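Local coordinates for protein 3-oxosteroid 1-dehydrogenase (Sterolibacterium denitrificans, PDB 7P18) that probably catalyses the FAD-dependent 1,2-dehydrogenation of 3-oxosteroids to 3-oxo-Delta(1)-steroids, passing the electrons on to an acceptor, at residues G271-R275 with D495-K499; L316-W321 with S530-Y536. All coordinates share one frame. Residues are numbered along the deposited sequence.

Contact 1 (G271-R275 with D495-K499). With FAD (flavin-adenine dinucleotide), chain C.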
ATOM      1  N   GLY A 271      -4.941   2.621 -11.413  1.00 20.92           N
ATOM      2  CA  GLY A 271      -3.653   2.205 -10.828  1.00 22.40           C
ATOM      3  C   GLY A 271      -2.474   2.471 -11.717  1.00 22.53           C
ATOM      4  O   GLY A 271      -2.615   3.235 -12.701  1.00 23.21           O
ATOM      5  N   GLY A 272      -1.329   1.859 -11.395  1.00 19.24           N
ATOM      6  CA  GLY A 272      -0.051   2.169 -12.014  1.00 20.47           C
ATOM      7  C   GLY A 272       0.312   1.216 -13.150  1.00 18.86           C
ATOM      8  O   GLY A 272      -0.590   0.720 -13.855  1.00 23.13           O
ATOM      9  N   PHE A 273       1.601   0.956 -13.286  1.00 21.94           N
ATOM     10  CA  PHE A 273       2.131   0.116 -14.401  1.00 20.13           C
ATOM     11  C   PHE A 273       3.091  -0.944 -13.848  1.00 21.73           C
ATOM     12  O   PHE A 273       3.870  -1.487 -14.651  1.00 23.68           O
ATOM     13  CB  PHE A 273       2.778   1.032 -15.451  1.00 21.03           C
ATOM     14  CG  PHE A 273       3.986   1.822 -15.037  1.00 20.65           C
ATOM     15  CD1 PHE A 273       5.258   1.306 -15.145  1.00 21.50           C
ATOM     16  CD2 PHE A 273       3.863   3.132 -14.607  1.00 21.76           C
ATOM     17  CE1 PHE A 273       6.364   2.057 -14.830  1.00 21.30           C
ATOM     18  CE2 PHE A 273       4.980   3.875 -14.283  1.00 19.72           C
ATOM     19  CZ  PHE A 273       6.225   3.341 -14.378  1.00 20.39           C
ATOM     20  N   GLU A 274       3.005  -1.282 -12.553  1.00 20.25           N
ATOM     21  CA  GLU A 274       3.956  -2.217 -11.877  1.00 19.71           C
ATOM     22  C   GLU A 274       3.938  -3.600 -12.563  1.00 22.02           C
ATOM     23  O   GLU A 274       4.968  -4.275 -12.482  1.00 21.83           O
ATOM     24  CB  GLU A 274       3.712  -2.368 -10.368  1.00 20.31           C
ATOM     25  CG  GLU A 274       2.331  -2.850  -9.974  1.00 21.41           C
ATOM     26  CD  GLU A 274       1.195  -1.832  -9.896  1.00 19.35           C
ATOM     27  OE1 GLU A 274       1.445  -0.647 -10.265  1.00 19.56           O
ATOM     28  OE2 GLU A 274       0.078  -2.229  -9.499  1.00 21.84           O
ATOM     29  N   ARG A 275       2.813  -4.003 -13.164  1.00 21.36           N
ATOM     30  CA  ARG A 275       2.667  -5.332 -13.822  1.00 22.33           C
ATOM     31  C   ARG A 275       3.032  -5.297 -15.314  1.00 24.76           C
ATOM     32  O   ARG A 275       2.918  -6.354 -15.964  1.00 24.83           O
ATOM     33  CB  ARG A 275       1.267  -5.869 -13.583  1.00 22.22           C
ATOM     34  CG  ARG A 275       1.020  -6.312 -12.152  1.00 22.93           C
ATOM     35  CD  ARG A 275       1.710  -7.614 -11.781  1.00 24.17           C
ATOM     36  NE  ARG A 275       1.747  -7.909 -10.335  1.00 23.40           N
ATOM     37  CZ  ARG A 275       2.525  -8.837  -9.771  1.00 22.70           C
ATOM     38  NH1 ARG A 275       3.321  -9.577 -10.532  1.00 23.54           N
ATOM     39  NH2 ARG A 275       2.540  -9.007  -8.455  1.00 24.32           N
ATOM     40  N   ASP A 495       7.391  -3.837  -4.702  1.00 20.59           N
ATOM     41  CA  ASP A 495       6.574  -2.616  -4.770  1.00 21.22           C
ATOM     42  C   ASP A 495       5.137  -2.973  -4.412  1.00 21.57           C
ATOM     43  O   ASP A 495       4.738  -4.135  -4.496  1.00 21.77           O
ATOM     44  CB  ASP A 495       6.666  -1.973  -6.164  1.00 20.62           C
ATOM     45  CG  ASP A 495       6.007  -2.826  -7.229  1.00 20.22           C
ATOM     46  OD1 ASP A 495       4.761  -2.929  -7.216  1.00 20.13           O
ATOM     47  OD2 ASP A 495       6.782  -3.498  -7.960  1.00 21.22           O
ATOM     48  N   ILE A 496       4.386  -1.958  -4.033  1.00 19.76           N
ATOM     49  CA  ILE A 496       2.929  -1.973  -3.859  1.00 18.80           C
ATOM     50  C   ILE A 496       2.282  -1.095  -4.934  1.00 17.91           C
ATOM     51  O   ILE A 496       1.125  -0.694  -4.753  1.00 20.26           O
ATOM     52  CB  ILE A 496       2.596  -1.558  -2.403  1.00 21.16           C
ATOM     53  CG1 ILE A 496       3.030  -0.129  -2.057  1.00 21.66           C
ATOM     54  CG2 ILE A 496       3.237  -2.567  -1.459  1.00 21.30           C
ATOM     55  CD1 ILE A 496       2.747   0.278  -0.598  1.00 24.25           C
ATOM     56  N   GLY A 497       2.952  -0.919  -6.062  1.00 19.87           N
ATOM     57  CA  GLY A 497       2.478  -0.055  -7.164  1.00 19.46           C
ATOM     58  C   GLY A 497       3.574   0.889  -7.606  1.00 19.65           C
ATOM     59  O   GLY A 497       4.510   1.103  -6.848  1.00 21.12           O
ATOM     60  N   THR A 498       3.441   1.473  -8.807  1.00 19.50           N
ATOM     61  CA  THR A 498       4.279   2.587  -9.253  1.00 19.33           C
ATOM     62  C   THR A 498       3.775   3.898  -8.613  1.00 17.76           C
ATOM     63  O   THR A 498       2.593   3.988  -8.216  1.00 21.55           O
ATOM     64  CB  THR A 498       4.339   2.579 -10.787  1.00 20.47           C
ATOM     65  OG1 THR A 498       2.981   2.445 -11.210  1.00 18.73           O
ATOM     66  CG2 THR A 498       5.182   1.416 -11.263  1.00 20.59           C
ATOM     67  N   LYS A 499       4.657   4.868  -8.498  1.00 20.52           N
ATOM     68  CA  LYS A 499       4.460   6.134  -7.742  1.00 20.52           C
ATOM     69  C   LYS A 499       4.283   7.332  -8.682  1.00 22.32           C
ATOM     70  O   LYS A 499       3.683   8.354  -8.265  1.00 25.41           O
ATOM     71  CB  LYS A 499       5.698   6.354  -6.867  1.00 21.30           C
ATOM     72  CG  LYS A 499       5.577   7.363  -5.738  1.00 21.45           C
ATOM     73  CD  LYS A 499       6.901   7.628  -5.022  1.00 20.75           C
ATOM     74  CE  LYS A 499       6.763   8.044  -3.570  1.00 21.67           C
ATOM     75  NZ  LYS A 499       5.825   9.189  -3.383  1.00 22.12           N
TER
HETATM   76  PA  FAD C 601      -5.848  -0.113  -7.374  1.00 22.25           P
HETATM   77  O1A FAD C 601      -6.328  -0.183  -5.969  1.00 20.93           O
HETATM   78  O2A FAD C 601      -4.925  -1.246  -7.735  1.00 21.24           O
HETATM   79  O5B FAD C 601      -7.128  -0.105  -8.308  1.00 22.27           O
HETATM   80  C5B FAD C 601      -6.942  -0.015  -9.745  1.00 21.40           C
HETATM   81  C4B FAD C 601      -8.009  -0.836 -10.404  1.00 20.82           C
HETATM   82  O4B FAD C 601      -8.060  -0.491 -11.815  1.00 24.47           O
HETATM   83  C3B FAD C 601      -7.814  -2.365 -10.340  1.00 22.05           C
HETATM   84  O3B FAD C 601      -8.993  -3.015  -9.876  1.00 22.28           O
HETATM   85  C2B FAD C 601      -7.461  -2.739 -11.781  1.00 24.19           C
HETATM   86  O2B FAD C 601      -7.762  -4.093 -12.093  1.00 23.55           O
HETATM   87  C1B FAD C 601      -8.204  -1.664 -12.573  1.00 23.41           C
HETATM   88  N9A FAD C 601      -7.702  -1.442 -13.930  1.00 24.23           N
HETATM   89  C8A FAD C 601      -6.423  -1.532 -14.400  1.00 22.74           C
HETATM   90  N7A FAD C 601      -6.349  -1.364 -15.718  1.00 24.82           N
HETATM   91  C5A FAD C 601      -7.656  -1.104 -16.109  1.00 22.91           C
HETATM   92  C6A FAD C 601      -8.242  -0.831 -17.365  1.00 22.67           C
HETATM   93  N6A FAD C 601      -7.576  -0.835 -18.525  1.00 22.78           N
HETATM   94  N1A FAD C 601      -9.576  -0.622 -17.392  1.00 22.24           N
HETATM   95  C2A FAD C 601     -10.252  -0.663 -16.241  1.00 23.26           C
HETATM   96  N3A FAD C 601      -9.825  -0.983 -15.015  1.00 23.85           N
HETATM   97  C4A FAD C 601      -8.493  -1.164 -15.019  1.00 24.95           C
HETATM   98  N1  FAD C 601      -1.315   2.098   0.776  1.00 21.16           N
HETATM   99  C2  FAD C 601      -1.808   2.887   1.759  1.00 23.27           C
HETATM  100  O2  FAD C 601      -1.873   4.121   1.614  1.00 21.63           O
HETATM  101  N3  FAD C 601      -2.271   2.374   2.903  1.00 21.91           N
HETATM  102  C4  FAD C 601      -2.028   1.069   3.278  1.00 24.80           C
HETATM  103  O4  FAD C 601      -2.574   0.640   4.289  1.00 23.17           O
HETATM  104  C4X FAD C 601      -1.481   0.198   2.297  1.00 24.67           C
HETATM  105  N5  FAD C 601      -1.268  -1.072   2.601  1.00 24.67           N
HETATM  106  C5X FAD C 601      -0.810  -1.898   1.601  1.00 22.08           C
HETATM  107  C6  FAD C 601      -0.664  -3.279   1.869  1.00 25.62           C
HETATM  108  C7  FAD C 601      -0.339  -4.183   0.866  1.00 25.05           C
HETATM  109  C7M FAD C 601      -0.218  -5.662   1.168  1.00 24.43           C
HETATM  110  C8  FAD C 601      -0.207  -3.717  -0.454  1.00 23.71           C
HETATM  111  C8M FAD C 601       0.121  -4.685  -1.577  1.00 27.91           C
HETATM  112  C9  FAD C 601      -0.264  -2.361  -0.713  1.00 22.55           C
HETATM  113  C9A FAD C 601      -0.618  -1.429   0.282  1.00 23.19           C
HETATM  114  N10 FAD C 601      -0.704  -0.049   0.044  1.00 22.20           N
HETATM  115  C10 FAD C 601      -1.168   0.809   1.033  1.00 23.65           C
HETATM  116  C1' FAD C 601      -0.570   0.487  -1.315  1.00 20.37           C
HETATM  117  C2' FAD C 601      -1.969   0.651  -1.949  1.00 20.47           C
HETATM  118  O2' FAD C 601      -2.736  -0.552  -1.905  1.00 19.97           O
HETATM  119  C3' FAD C 601      -1.912   1.161  -3.399  1.00 19.24           C
HETATM  120  O3' FAD C 601      -0.894   2.149  -3.574  1.00 20.05           O
HETATM  121  C4' FAD C 601      -3.267   1.672  -3.842  1.00 20.17           C
HETATM  122  O4' FAD C 601      -4.219   0.644  -3.610  1.00 21.86           O
HETATM  123  C5' FAD C 601      -3.320   2.113  -5.289  1.00 20.20           C
HETATM  124  O5' FAD C 601      -4.693   2.461  -5.551  1.00 20.79           O
HETATM  125  P   FAD C 601      -5.178   2.728  -7.041  1.00 21.66           P
HETATM  126  O1P FAD C 601      -6.608   3.012  -6.868  1.00 21.93           O
HETATM  127  O2P FAD C 601      -4.285   3.618  -7.781  1.00 20.91           O
HETATM  128  O3P FAD C 601      -5.057   1.250  -7.735  1.00 22.35           O
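A loop that passes beside a dinucleotide can be held by side chains that take over the bonding of backbone amides, and 271-275 against 495-499 is a clear case. The amide of Phe273 gives its hydrogen to the hydroxyl of Thr498 (N to OG1 2.9 Å). In the other direction, Thr498 N donates to Glu274 OE1 over 3.3 Å, while the second carboxylate oxygen of Glu274, OE2, is bonded to Asn299, a residue that binds FAD. Asp495 closes an Asx turn by accepting at OD1 from Gly497 N (2.9 Å) just where the strand bends; OD1 also meets Ser293, and OD2 forms a salt bridge with Arg280. Apolar packing completes the join: Thr498 CG2 sits 3.6 Å from the centroid of the Phe273 ring, almost on the ring normal, a CH-pi contact. Each glycine has its own reason. A CB on Gly272 would clash with Thr498 OG1; on Gly271, where phi is positive, it would crowd FAD O3P; on Gly497, at phi 130° and psi 162°, it would jam against the carbonyl O of Ile496, a backbone strain. The cofactor touches both segments, with Gly271 CA 3.4 Å from FAD O2P and Ile496 CD1 3.4 Å from FAD C1'. Both buried carboxylates thus have donors at each oxygen, and side-chain oxygens satisfy the amides of Phe273, Gly497 and Thr498 next to the cofactor.

Contact 2 (L316-W321 with S530-Y536). With ANB (androsta-1,4-diene-3,17-dione), chain D.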
ATOM      1  N   LEU A 316       7.632  11.787 -12.125  1.00 21.48           N
ATOM      2  CA  LEU A 316       8.071  10.826 -11.090  1.00 22.05           C
ATOM      3  C   LEU A 316       8.062   9.380 -11.635  1.00 21.44           C
ATOM      4  O   LEU A 316       8.030   8.458 -10.829  1.00 22.99           O
ATOM      5  CB  LEU A 316       7.170  11.013  -9.864  1.00 23.32           C
ATOM      6  CG  LEU A 316       7.289  12.387  -9.206  1.00 25.86           C
ATOM      7  CD1 LEU A 316       6.241  12.576  -8.120  1.00 27.10           C
ATOM      8  CD2 LEU A 316       8.691  12.556  -8.664  1.00 26.72           C
ATOM      9  N   MET A 317       8.173   9.169 -12.951  1.00 23.47           N
ATOM     10  CA  MET A 317       7.933   7.820 -13.548  1.00 23.32           C
ATOM     11  C   MET A 317       9.057   6.849 -13.142  1.00 21.00           C
ATOM     12  O   MET A 317       8.852   5.638 -13.289  1.00 21.21           O
ATOM     13  CB  MET A 317       7.803   7.933 -15.056  1.00 25.04           C
ATOM     14  CG  MET A 317       6.531   8.649 -15.475  1.00 22.97           C
ATOM     15  SD  MET A 317       5.068   7.746 -15.185  1.00 24.49           S
ATOM     16  CE  MET A 317       5.111   6.578 -16.559  1.00 26.48           C
ATOM     17  N   ASP A 318      10.165   7.367 -12.653  1.00 20.88           N
ATOM     18  CA  ASP A 318      11.324   6.539 -12.225  1.00 25.41           C
ATOM     19  C   ASP A 318      11.129   6.017 -10.788  1.00 24.20           C
ATOM     20  O   ASP A 318      11.977   5.213 -10.354  1.00 24.50           O
ATOM     21  CB  ASP A 318      12.638   7.292 -12.450  1.00 23.65           C
ATOM     22  CG  ASP A 318      12.761   8.624 -11.734  1.00 26.46           C
ATOM     23  OD1 ASP A 318      11.758   9.283 -11.527  1.00 24.95           O
ATOM     24  OD2 ASP A 318      13.853   8.953 -11.347  1.00 29.28           O
ATOM     25  N   TRP A 319      10.034   6.391 -10.097  1.00 21.53           N
ATOM     26  CA  TRP A 319       9.797   5.979  -8.688  1.00 21.20           C
ATOM     27  C   TRP A 319       8.674   4.942  -8.593  1.00 21.22           C
ATOM     28  O   TRP A 319       7.638   5.055  -9.284  1.00 21.37           O
ATOM     29  CB  TRP A 319       9.494   7.209  -7.809  1.00 21.83           C
ATOM     30  CG  TRP A 319      10.756   7.856  -7.334  1.00 20.02           C
ATOM     31  CD1 TRP A 319      11.617   8.584  -8.083  1.00 21.61           C
ATOM     32  CD2 TRP A 319      11.395   7.690  -6.066  1.00 20.51           C
ATOM     33  NE1 TRP A 319      12.706   8.949  -7.363  1.00 22.26           N
ATOM     34  CE2 TRP A 319      12.595   8.427  -6.111  1.00 20.12           C
ATOM     35  CE3 TRP A 319      11.040   7.063  -4.868  1.00 21.10           C
ATOM     36  CZ2 TRP A 319      13.466   8.521  -5.034  1.00 20.86           C
ATOM     37  CZ3 TRP A 319      11.894   7.172  -3.794  1.00 21.47           C
ATOM     38  CH2 TRP A 319      13.083   7.885  -3.871  1.00 21.24           C
ATOM     39  N   ALA A 320       8.843   3.969  -7.700  1.00 22.80           N
ATOM     40  CA  ALA A 320       7.773   3.039  -7.314  1.00 21.66           C
ATOM     41  C   ALA A 320       7.582   3.160  -5.800  1.00 19.51           C
ATOM     42  O   ALA A 320       8.505   3.651  -5.086  1.00 20.39           O
ATOM     43  CB  ALA A 320       8.076   1.611  -7.735  1.00 21.84           C
ATOM     44  N   TRP A 321       6.451   2.679  -5.340  1.00 19.79           N
ATOM     45  CA  TRP A 321       6.193   2.529  -3.900  1.00 20.13           C
ATOM     46  C   TRP A 321       6.933   1.255  -3.451  1.00 20.37           C
ATOM     47  O   TRP A 321       6.293   0.205  -3.336  1.00 20.66           O
ATOM     48  CB  TRP A 321       4.701   2.489  -3.613  1.00 22.01           C
ATOM     49  CG  TRP A 321       3.874   3.681  -4.022  1.00 20.10           C
ATOM     50  CD1 TRP A 321       2.915   3.710  -4.985  1.00 20.93           C
ATOM     51  CD2 TRP A 321       3.752   4.937  -3.328  1.00 19.09           C
ATOM     52  NE1 TRP A 321       2.240   4.911  -4.975  1.00 19.59           N
ATOM     53  CE2 TRP A 321       2.772   5.699  -3.998  1.00 19.19           C
ATOM     54  CE3 TRP A 321       4.435   5.519  -2.275  1.00 20.69           C
ATOM     55  CZ2 TRP A 321       2.395   6.969  -3.565  1.00 19.04           C
ATOM     56  CZ3 TRP A 321       4.084   6.779  -1.850  1.00 21.09           C
ATOM     57  CH2 TRP A 321       3.075   7.494  -2.495  1.00 19.52           C
ATOM     58  N   SER A 530       2.393  11.123  -7.840  1.00 21.30           N
ATOM     59  CA  SER A 530       2.158  11.184  -6.385  1.00 20.43           C
ATOM     60  C   SER A 530       2.237  12.624  -5.869  1.00 18.96           C
ATOM     61  O   SER A 530       3.285  13.312  -6.065  1.00 20.82           O
ATOM     62  CB  SER A 530       3.159  10.344  -5.646  1.00 20.72           C
ATOM     63  OG  SER A 530       2.957  10.449  -4.249  1.00 20.31           O
ATOM     64  N   VAL A 531       1.219  13.015  -5.103  1.00 20.80           N
ATOM     65  CA  VAL A 531       1.209  14.331  -4.394  1.00 20.75           C
ATOM     66  C   VAL A 531       2.309  14.321  -3.343  1.00 21.73           C
ATOM     67  O   VAL A 531       2.658  15.377  -2.830  1.00 20.47           O
ATOM     68  CB  VAL A 531      -0.184  14.622  -3.793  1.00 21.63           C
ATOM     69  CG1 VAL A 531      -0.474  13.714  -2.587  1.00 21.82           C
ATOM     70  CG2 VAL A 531      -0.306  16.106  -3.438  1.00 21.39           C
ATOM     71  N   MET A 532       2.837  13.136  -3.009  1.00 20.57           N
ATOM     72  CA  MET A 532       3.848  12.971  -1.959  1.00 19.98           C
ATOM     73  C   MET A 532       5.260  12.999  -2.553  1.00 20.44           C
ATOM     74  O   MET A 532       6.233  12.802  -1.804  1.00 19.27           O
ATOM     75  CB  MET A 532       3.567  11.690  -1.166  1.00 21.08           C
ATOM     76  CG  MET A 532       2.196  11.693  -0.488  1.00 19.07           C
ATOM     77  SD  MET A 532       2.040  13.135   0.644  1.00 21.30           S
ATOM     78  CE  MET A 532       0.364  12.860   1.217  1.00 20.81           C
ATOM     79  N   GLY A 533       5.393  13.338  -3.831  1.00 19.73           N
ATOM     80  CA  GLY A 533       6.723  13.492  -4.444  1.00 20.55           C
ATOM     81  C   GLY A 533       7.520  12.189  -4.419  1.00 20.04           C
ATOM     82  O   GLY A 533       6.992  11.155  -4.835  1.00 18.90           O
ATOM     83  N   LYS A 534       8.718  12.215  -3.837  1.00 22.02           N
ATOM     84  CA  LYS A 534       9.545  10.985  -3.669  1.00 21.81           C
ATOM     85  C   LYS A 534       9.473  10.502  -2.219  1.00 22.90           C
ATOM     86  O   LYS A 534      10.416   9.897  -1.745  1.00 21.75           O
ATOM     87  CB  LYS A 534      10.964  11.295  -4.127  1.00 24.24           C
ATOM     88  CG  LYS A 534      11.077  11.638  -5.597  1.00 22.32           C
ATOM     89  CD  LYS A 534      12.449  12.106  -6.001  1.00 26.46           C
ATOM     90  CE  LYS A 534      12.544  12.499  -7.451  1.00 29.84           C
ATOM     91  NZ  LYS A 534      13.940  12.905  -7.734  1.00 29.31           N
ATOM     92  N   ALA A 535       8.343  10.756  -1.545  1.00 20.23           N
ATOM     93  CA  ALA A 535       8.229  10.510  -0.095  1.00 19.31           C
ATOM     94  C   ALA A 535       6.970   9.716   0.211  1.00 19.67           C
ATOM     95  O   ALA A 535       6.130   9.483  -0.660  1.00 19.46           O
ATOM     96  CB  ALA A 535       8.284  11.815   0.656  1.00 21.09           C
ATOM     97  N   TYR A 536       6.886   9.250   1.448  1.00 19.57           N
ATOM     98  CA  TYR A 536       5.755   8.471   1.968  1.00 19.99           C
ATOM     99  C   TYR A 536       5.558   8.926   3.407  1.00 19.55           C
ATOM    100  O   TYR A 536       6.390   8.618   4.255  1.00 17.65           O
ATOM    101  CB  TYR A 536       6.122   6.993   1.915  1.00 20.40           C
ATOM    102  CG  TYR A 536       4.983   6.025   1.934  1.00 22.61           C
ATOM    103  CD1 TYR A 536       4.071   5.946   2.974  1.00 26.10           C
ATOM    104  CD2 TYR A 536       4.910   5.064   0.930  1.00 26.65           C
ATOM    105  CE1 TYR A 536       3.031   5.008   2.954  1.00 28.85           C
ATOM    106  CE2 TYR A 536       3.915   4.099   0.915  1.00 25.82           C
ATOM    107  CZ  TYR A 536       2.949   4.097   1.907  1.00 30.42           C
ATOM    108  OH  TYR A 536       1.974   3.139   1.813  1.00 34.67           O
TER
HETATM  109  C1  ANB D 602       1.164  -0.783   4.606  0.77 58.59           C
HETATM  110  C10 ANB D 602       0.763  -0.931   6.043  0.77 57.18           C
HETATM  111  C11 ANB D 602       0.657  -3.532   5.793  0.77 64.73           C
HETATM  112  C12 ANB D 602       0.014  -4.853   6.240  0.77 68.97           C
HETATM  113  C13 ANB D 602      -0.179  -4.876   7.745  0.77 71.57           C
HETATM  114  C14 ANB D 602      -1.090  -3.696   8.113  0.77 69.75           C
HETATM  115  C15 ANB D 602      -1.512  -3.995   9.558  0.77 70.23           C
HETATM  116  C16 ANB D 602      -1.656  -5.527   9.590  0.77 71.86           C
HETATM  117  C17 ANB D 602      -0.968  -6.034   8.340  0.77 73.67           C
HETATM  118  C18 ANB D 602       1.164  -4.891   8.513  0.77 70.34           C
HETATM  119  C19 ANB D 602       2.074  -0.908   6.878  0.77 59.71           C
HETATM  120  C2  ANB D 602       1.241   0.386   3.966  0.77 58.87           C
HETATM  121  C3  ANB D 602       0.645   1.592   4.541  0.77 47.96           C
HETATM  122  C4  ANB D 602      -0.188   1.351   5.712  0.77 50.90           C
HETATM  123  C5  ANB D 602      -0.101   0.240   6.458  0.77 54.20           C
HETATM  124  C6  ANB D 602      -0.793   0.150   7.789  0.77 57.28           C
HETATM  125  C7  ANB D 602      -1.460  -1.194   8.042  0.77 61.87           C
HETATM  126  C8  ANB D 602      -0.491  -2.336   7.771  0.77 65.05           C
HETATM  127  C9  ANB D 602      -0.050  -2.260   6.290  0.77 60.21           C
HETATM  128  O1  ANB D 602       0.808   2.716   4.048  0.77 29.33           O
HETATM  129  O2  ANB D 602      -1.029  -7.166   7.919  0.77 68.66           O
HETATM  130  O   HOH W   1      14.586  10.347  -9.121  1.00 29.39           O
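Segments without a single direct hydrogen bond between them can still be joined closely, as 316-321 and 530-536 demonstrate. Van der Waals packing of aromatic and aliphatic side chains, in part against hydroxyl and carbonyl oxygens, carries most of the interface. The indole of Trp321 packs against the turns of the partner, its CH2 3.4 Å from Ser530 OG and its CZ3 3.6 Å from Ala535 O; in apolar contact with Met532 and Tyr536, its CE3 comes within 3.3 Å of Tyr536 CD2, the rings meeting obliquely with planes at 80°. Extended from chi2 onward, Lys534 runs across the indole of Trp319, placing CG 3.7 Å from the centroid of the five-membered ring in a CH-pi contact. Leu316 sends CD1 to 3.7 Å from both Ser530 O and Gly533 O.

Polar links across the interface are left to water. One molecule accepts from Trp319 NE1 (2.9 Å) and Lys534 NZ (3.0 Å) and donates to Asp318 OD2 (2.7 Å), so the lysine reaches the aspartate through solvent.

Turns shape both backbones. Leu316 to Trp319 and Ser530 to Gly533 form type I turns, and a type II' turn follows from Met532 to Ala535, with Gly533 at positive phi. Ser530 OG accepts from Met532 N (3.0 Å), an ST turn.

Tyr536 OH donates to the steroid carbonyl, ANB O1, at 2.6 Å, its ring meets Tyr363 edge-to-face, and Gly540 N also bonds the ligand. This is the steroid pocket of a 3-ketosteroid dehydrogenase, here holding the 1,4-diene product, where a tyrosine beside the flavin holds the A-ring ketone.

From the N terminus the chain reaches 271-275, just after strand 265-268 of the parallel Rossmann-type sheet, and then 316-321, which leads into strand 320-326. Contact 1 closes its loop when 495-499 arrives on strand 486-502; contact 2 closes only later, at 530-536, before helix 543-559. The segments alternate, so the two closures cross. Strands 320-326 and 486-502 are antiparallel neighbours, and this antiparallel sheet is thereby tied to the FAD-binding core by contact 1 and to the steroid-binding loop by contact 2. Lys499 bridges them directly, its NZ 2.7 Å from Gly533 O and 2.8 Å from Ala535 O, probable hydrogen bonds.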